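Local coordinates for protein A52 (Vaccinia virus, PDB 2VVW), which targets host toll-like receptor signalling complexes, binding TRAF6 and IRAK2, to inhibit NF-kappaB signalling and suppress the innate immune response, at residues A[14-25]-A[138-149]. Numbering follows the deposited sequence. Where two conformers were deposited one is given.
Sequences DLLDRDEMFTIL and LDKIKSILQNRL
K142 leaves helix 135-153 and runs out beside M21 and L15 to reach the loop that leads into helix 21-35. CB of K142 lies 3.8 Å from SD of M21, and CG touches both that sulfur and CD2 of L15. With CG anti to the backbone N (chi1 -165°) and every later torsion extended, the chain carries CE in among the loop carbonyls. There NZ of K142 donates to O of D19 at 2.9 Å, the donor tilted out of the carbonyl plane, and makes weak bonds to O of D17 and O of L16. Three carbonyls thus gather round one ammonium group, and the carboxylate of D17, not in contact with it, may add some electrostatic pull. L16 to D19 form a type I turn, closed by D19 N on O of L16 and held also by the N-H of L16, which meets the anti lone pair of D19 OD2; Y12 bonds to OD2 too, while OD1 is shared by NE of R18, in a salt bridge, and Y9.

Alongside K142, M21 is a knob in the hole formed by L138, I141, K142 and L145. Bent at chi2 and chi3, M21 brings its CE tightly to CD1 of L145, 3.4 Å away. In this Bcl-2-like helical bundle, the axis of 21-25 crosses that of 138-149 at 74°, and L138 CD2 packs on L25 CD1 at 3.8 Å. I141 also touches V96 and I103 of helix 96-115.

One turn past K142, Q146 points its NE2 at O of L15, 3.0 Å away with a nearly straight N-H (164°). The oxygen lies close to the amide plane, yet the donor stands above the carbonyl plane. L15 itself presses CD2 hard against CB of L145, 3.4 Å apart, while its CB rests on CD1 of L149.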
loop_
_atom_site.group_PDB
_atom_site.type_symbol
_atom_site.label_atom_id
_atom_site.label_comp_id
_atom_site.label_asym_id
_atom_site.label_seq_id
_atom_site.Cartn_x
_atom_site.Cartn_y
_atom_site.Cartn_z
ATOM N N ASP A 14 3.588 -12.643 -14.172
ATOM C CA ASP A 14 3.568 -14.086 -13.877
ATOM C C ASP A 14 2.857 -14.405 -12.566
ATOM O O ASP A 14 2.239 -13.546 -11.957
ATOM C CB ASP A 14 4.980 -14.664 -13.865
ATOM C CG ASP A 14 5.069 -16.039 -14.548
ATOM O OD1 ASP A 14 4.135 -16.886 -14.449
ATOM O OD2 ASP A 14 6.099 -16.259 -15.191
ATOM N N LEU A 15 2.895 -15.672 -12.186
ATOM C CA LEU A 15 2.340 -16.129 -10.940
ATOM C C LEU A 15 3.100 -17.418 -10.620
ATOM O O LEU A 15 2.770 -18.495 -11.106
ATOM C CB LEU A 15 0.823 -16.337 -11.072
ATOM C CG LEU A 15 0.086 -16.743 -9.793
ATOM C CD1 LEU A 15 0.568 -15.902 -8.681
ATOM C CD2 LEU A 15 -1.429 -16.642 -9.934
ATOM N N LEU A 16 4.156 -17.291 -9.833
ATOM C CA LEU A 16 5.061 -18.406 -9.555
ATOM C C LEU A 16 4.850 -18.977 -8.155
ATOM O O LEU A 16 4.121 -18.399 -7.349
ATOM C CB LEU A 16 6.516 -17.957 -9.770
ATOM C CG LEU A 16 6.812 -17.333 -11.152
ATOM C CD1 LEU A 16 8.224 -16.763 -11.204
ATOM C CD2 LEU A 16 6.574 -18.323 -12.305
ATOM N N ASP A 17 5.467 -20.128 -7.875
ATOM C CA ASP A 17 5.247 -20.816 -6.602
ATOM C C ASP A 17 5.524 -19.897 -5.408
ATOM O O ASP A 17 4.761 -19.884 -4.445
ATOM C CB ASP A 17 6.098 -22.080 -6.500
ATOM C CG ASP A 17 5.573 -23.222 -7.368
ATOM O OD1 ASP A 17 4.413 -23.158 -7.844
ATOM O OD2 ASP A 17 6.345 -24.185 -7.587
ATOM N N ARG A 18 6.605 -19.122 -5.502
ATOM C CA ARG A 18 7.038 -18.214 -4.438
ATOM C C ARG A 18 6.144 -17.004 -4.246
ATOM O O ARG A 18 6.258 -16.321 -3.230
ATOM C CB ARG A 18 8.451 -17.715 -4.724
ATOM C CG ARG A 18 8.560 -16.798 -5.964
ATOM C CD ARG A 18 8.447 -15.307 -5.652
ATOM N NE ARG A 18 8.568 -14.491 -6.866
ATOM C CZ ARG A 18 9.712 -14.185 -7.463
ATOM N NH1 ARG A 18 10.863 -14.632 -6.978
ATOM N NH2 ARG A 18 9.700 -13.444 -8.576
ATOM N N ASP A 19 5.303 -16.685 -5.234
ATOM C CA ASP A 19 4.411 -15.536 -5.135
ATOM C C ASP A 19 3.189 -15.928 -4.316
ATOM O O ASP A 19 2.417 -16.794 -4.738
ATOM C CB ASP A 19 3.959 -15.090 -6.514
ATOM C CG ASP A 19 5.078 -14.558 -7.360
ATOM O OD1 ASP A 19 5.841 -13.695 -6.874
ATOM O OD2 ASP A 19 5.178 -14.983 -8.533
ATOM N N GLU A 20 3.010 -15.290 -3.159
ATOM C CA GLU A 20 1.926 -15.649 -2.224
ATOM C C GLU A 20 0.611 -15.001 -2.613
ATOM O O GLU A 20 0.545 -13.795 -2.805
ATOM C CB GLU A 20 2.288 -15.243 -0.801
ATOM C CG GLU A 20 3.477 -16.002 -0.231
ATOM C CD GLU A 20 4.114 -15.292 0.945
ATOM O OE1 GLU A 20 3.991 -14.046 1.033
ATOM O OE2 GLU A 20 4.750 -15.974 1.778
ATOM N N MET A 21 -0.443 -15.811 -2.697
ATOM C CA MET A 21 -1.759 -15.317 -3.119
ATOM C C MET A 21 -2.277 -14.155 -2.234
ATOM O O MET A 21 -2.759 -13.157 -2.746
ATOM C CB MET A 21 -2.765 -16.485 -3.192
ATOM C CG MET A 21 -3.950 -16.228 -4.100
ATOM S SD MET A 21 -3.433 -15.983 -5.814
ATOM C CE MET A 21 -4.257 -14.429 -6.198
ATOM N N PHE A 22 -2.117 -14.240 -0.919
ATOM C CA PHE A 22 -2.623 -13.151 -0.074
ATOM C C PHE A 22 -1.871 -11.823 -0.287
ATOM O O PHE A 22 -2.486 -10.757 -0.340
ATOM C CB PHE A 22 -2.631 -13.517 1.411
ATOM C CG PHE A 22 -3.446 -12.548 2.239
ATOM C CD1 PHE A 22 -4.835 -12.603 2.229
ATOM C CD2 PHE A 22 -2.823 -11.539 2.974
ATOM C CE1 PHE A 22 -5.586 -11.693 2.970
ATOM C CE2 PHE A 22 -3.578 -10.622 3.717
ATOM C CZ PHE A 22 -4.947 -10.694 3.704
ATOM N N THR A 23 -0.553 -11.891 -0.455
ATOM C CA THR A 23 0.233 -10.689 -0.763
ATOM C C THR A 23 -0.188 -10.063 -2.082
ATOM O O THR A 23 -0.268 -8.843 -2.198
ATOM C CB THR A 23 1.708 -10.986 -0.827
ATOM O OG1 THR A 23 2.103 -11.628 0.384
ATOM C CG2 THR A 23 2.515 -9.687 -1.006
ATOM N N ILE A 24 -0.440 -10.906 -3.079
ATOM C CA ILE A 24 -0.902 -10.443 -4.372
ATOM C C ILE A 24 -2.207 -9.676 -4.225
ATOM O O ILE A 24 -2.374 -8.575 -4.793
ATOM C CB ILE A 24 -1.072 -11.628 -5.375
ATOM C CG1 ILE A 24 0.309 -12.173 -5.809
ATOM C CG2 ILE A 24 -1.840 -11.199 -6.579
ATOM C CD1 ILE A 24 0.243 -13.524 -6.534
ATOM N N LEU A 25 -3.140 -10.245 -3.465
ATOM C CA LEU A 25 -4.418 -9.595 -3.247
ATOM C C LEU A 25 -4.290 -8.314 -2.409
ATOM O O LEU A 25 -4.969 -7.333 -2.686
ATOM C CB LEU A 25 -5.444 -10.564 -2.636
ATOM C CG LEU A 25 -5.870 -11.768 -3.496
ATOM C CD1 LEU A 25 -6.725 -12.716 -2.690
ATOM C CD2 LEU A 25 -6.605 -11.310 -4.720
ATOM N N LEU A 138 -7.452 -20.062 -1.368
ATOM C CA LEU A 138 -6.435 -19.241 -2.008
ATOM C C LEU A 138 -5.554 -20.091 -2.928
ATOM O O LEU A 138 -5.298 -19.703 -4.064
ATOM C CB LEU A 138 -5.586 -18.484 -0.988
ATOM C CG LEU A 138 -6.243 -17.341 -0.224
ATOM C CD1 LEU A 138 -5.276 -16.845 0.840
ATOM C CD2 LEU A 138 -6.667 -16.207 -1.167
ATOM N N ASP A 139 -5.117 -21.260 -2.457
ATOM C CA ASP A 139 -4.380 -22.206 -3.314
ATOM C C ASP A 139 -5.117 -22.517 -4.620
ATOM O O ASP A 139 -4.509 -22.590 -5.688
ATOM C CB ASP A 139 -4.135 -23.534 -2.587
ATOM C CG ASP A 139 -3.075 -23.441 -1.504
ATOM O OD1 ASP A 139 -2.195 -22.565 -1.589
ATOM O OD2 ASP A 139 -3.107 -24.276 -0.562
ATOM N N LYS A 140 -6.418 -22.749 -4.531
ATOM C CA LYS A 140 -7.213 -23.089 -5.718
ATOM C C LYS A 140 -7.331 -21.902 -6.664
ATOM O O LYS A 140 -7.243 -22.060 -7.894
ATOM C CB LYS A 140 -8.603 -23.592 -5.310
ATOM C CG LYS A 140 -8.548 -24.935 -4.564
ATOM C CD LYS A 140 -9.928 -25.428 -4.133
ATOM C CE LYS A 140 -10.491 -26.441 -5.129
ATOM N NZ LYS A 140 -9.746 -27.749 -5.109
ATOM N N ILE A 141 -7.503 -20.712 -6.091
ATOM C CA ILE A 141 -7.579 -19.491 -6.896
ATOM C C ILE A 141 -6.273 -19.286 -7.675
ATOM O O ILE A 141 -6.288 -18.937 -8.866
ATOM C CB ILE A 141 -7.858 -18.251 -6.025
ATOM C CG1 ILE A 141 -9.295 -18.278 -5.461
ATOM C CG2 ILE A 141 -7.678 -16.971 -6.840
ATOM C CD1 ILE A 141 -9.500 -17.409 -4.207
ATOM N N LYS A 142 -5.153 -19.502 -6.983
ATOM C CA LYS A 142 -3.811 -19.376 -7.568
ATOM C C LYS A 142 -3.641 -20.299 -8.776
ATOM O O LYS A 142 -3.199 -19.865 -9.837
ATOM C CB LYS A 142 -2.747 -19.683 -6.510
ATOM C CG LYS A 142 -1.345 -19.251 -6.898
ATOM C CD LYS A 142 -0.317 -19.775 -5.908
ATOM C CE LYS A 142 1.060 -19.235 -6.221
ATOM N NZ LYS A 142 2.029 -19.605 -5.177
ATOM N N SER A 143 -4.022 -21.563 -8.606
ATOM C CA SER A 143 -3.994 -22.538 -9.690
ATOM C C SER A 143 -4.803 -22.104 -10.892
ATOM O O SER A 143 -4.363 -22.265 -12.017
ATOM C CB SER A 143 -4.492 -23.892 -9.209
ATOM O OG SER A 143 -3.571 -24.438 -8.294
ATOM N N ILE A 144 -5.991 -21.561 -10.643
ATOM C CA ILE A 144 -6.859 -21.097 -11.713
ATOM C C ILE A 144 -6.195 -19.949 -12.456
ATOM O O ILE A 144 -6.169 -19.956 -13.688
ATOM C CB ILE A 144 -8.267 -20.715 -11.179
ATOM C CG1 ILE A 144 -9.049 -21.990 -10.841
ATOM C CG2 ILE A 144 -9.063 -19.864 -12.201
ATOM C CD1 ILE A 144 -10.400 -21.747 -10.175
ATOM N N LEU A 145 -5.627 -18.995 -11.708
ATOM C CA LEU A 145 -4.978 -17.828 -12.306
ATOM C C LEU A 145 -3.778 -18.241 -13.138
ATOM O O LEU A 145 -3.588 -17.762 -14.251
ATOM C CB LEU A 145 -4.557 -16.822 -11.227
ATOM C CG LEU A 145 -5.668 -15.925 -10.683
ATOM C CD1 LEU A 145 -5.251 -15.241 -9.376
ATOM C CD2 LEU A 145 -6.064 -14.879 -11.733
ATOM N N GLN A 146 -2.982 -19.158 -12.595
ATOM C CA GLN A 146 -1.836 -19.695 -13.308
ATOM C C GLN A 146 -2.252 -20.311 -14.638
ATOM O O GLN A 146 -1.616 -20.049 -15.664
ATOM C CB GLN A 146 -1.108 -20.725 -12.452
ATOM C CG GLN A 146 -0.323 -20.131 -11.289
ATOM C CD GLN A 146 0.285 -21.199 -10.380
ATOM O OE1 GLN A 146 -0.322 -22.233 -10.131
ATOM N NE2 GLN A 146 1.492 -20.948 -9.893
ATOM N N ASN A 147 -3.309 -21.124 -14.618
ATOM C CA ASN A 147 -3.859 -21.704 -15.847
ATOM C C ASN A 147 -4.249 -20.638 -16.856
ATOM O O ASN A 147 -3.948 -20.757 -18.040
ATOM C CB ASN A 147 -5.108 -22.552 -15.560
ATOM C CG ASN A 147 -4.785 -23.866 -14.898
ATOM O OD1 ASN A 147 -3.717 -24.435 -15.108
ATOM N ND2 ASN A 147 -5.713 -24.358 -14.085
ATOM N N ARG A 148 -4.945 -19.612 -16.379
ATOM C CA ARG A 148 -5.440 -18.556 -17.259
ATOM C C ARG A 148 -4.301 -17.759 -17.876
ATOM O O ARG A 148 -4.396 -17.328 -19.029
ATOM C CB ARG A 148 -6.396 -17.636 -16.507
ATOM C CG ARG A 148 -7.734 -18.307 -16.216
ATOM C CD ARG A 148 -8.709 -17.399 -15.490
ATOM N NE ARG A 148 -9.944 -18.115 -15.142
ATOM C CZ ARG A 148 -10.997 -17.580 -14.520
ATOM N NH1 ARG A 148 -11.013 -16.303 -14.174
ATOM N NH2 ARG A 148 -12.048 -18.337 -14.242
ATOM N N LEU A 149 -3.224 -17.580 -17.114
ATOM C CA LEU A 149 -2.037 -16.876 -17.614
ATOM C C LEU A 149 -1.322 -17.677 -18.713
ATOM O O LEU A 149 -0.855 -17.105 -19.699
ATOM C CB LEU A 149 -1.084 -16.545 -16.462
ATOM C CG LEU A 149 -1.634 -15.431 -15.561
ATOM C CD1 LEU A 149 -0.896 -15.353 -14.231
ATOM C CD2 LEU A 149 -1.581 -14.086 -16.281
#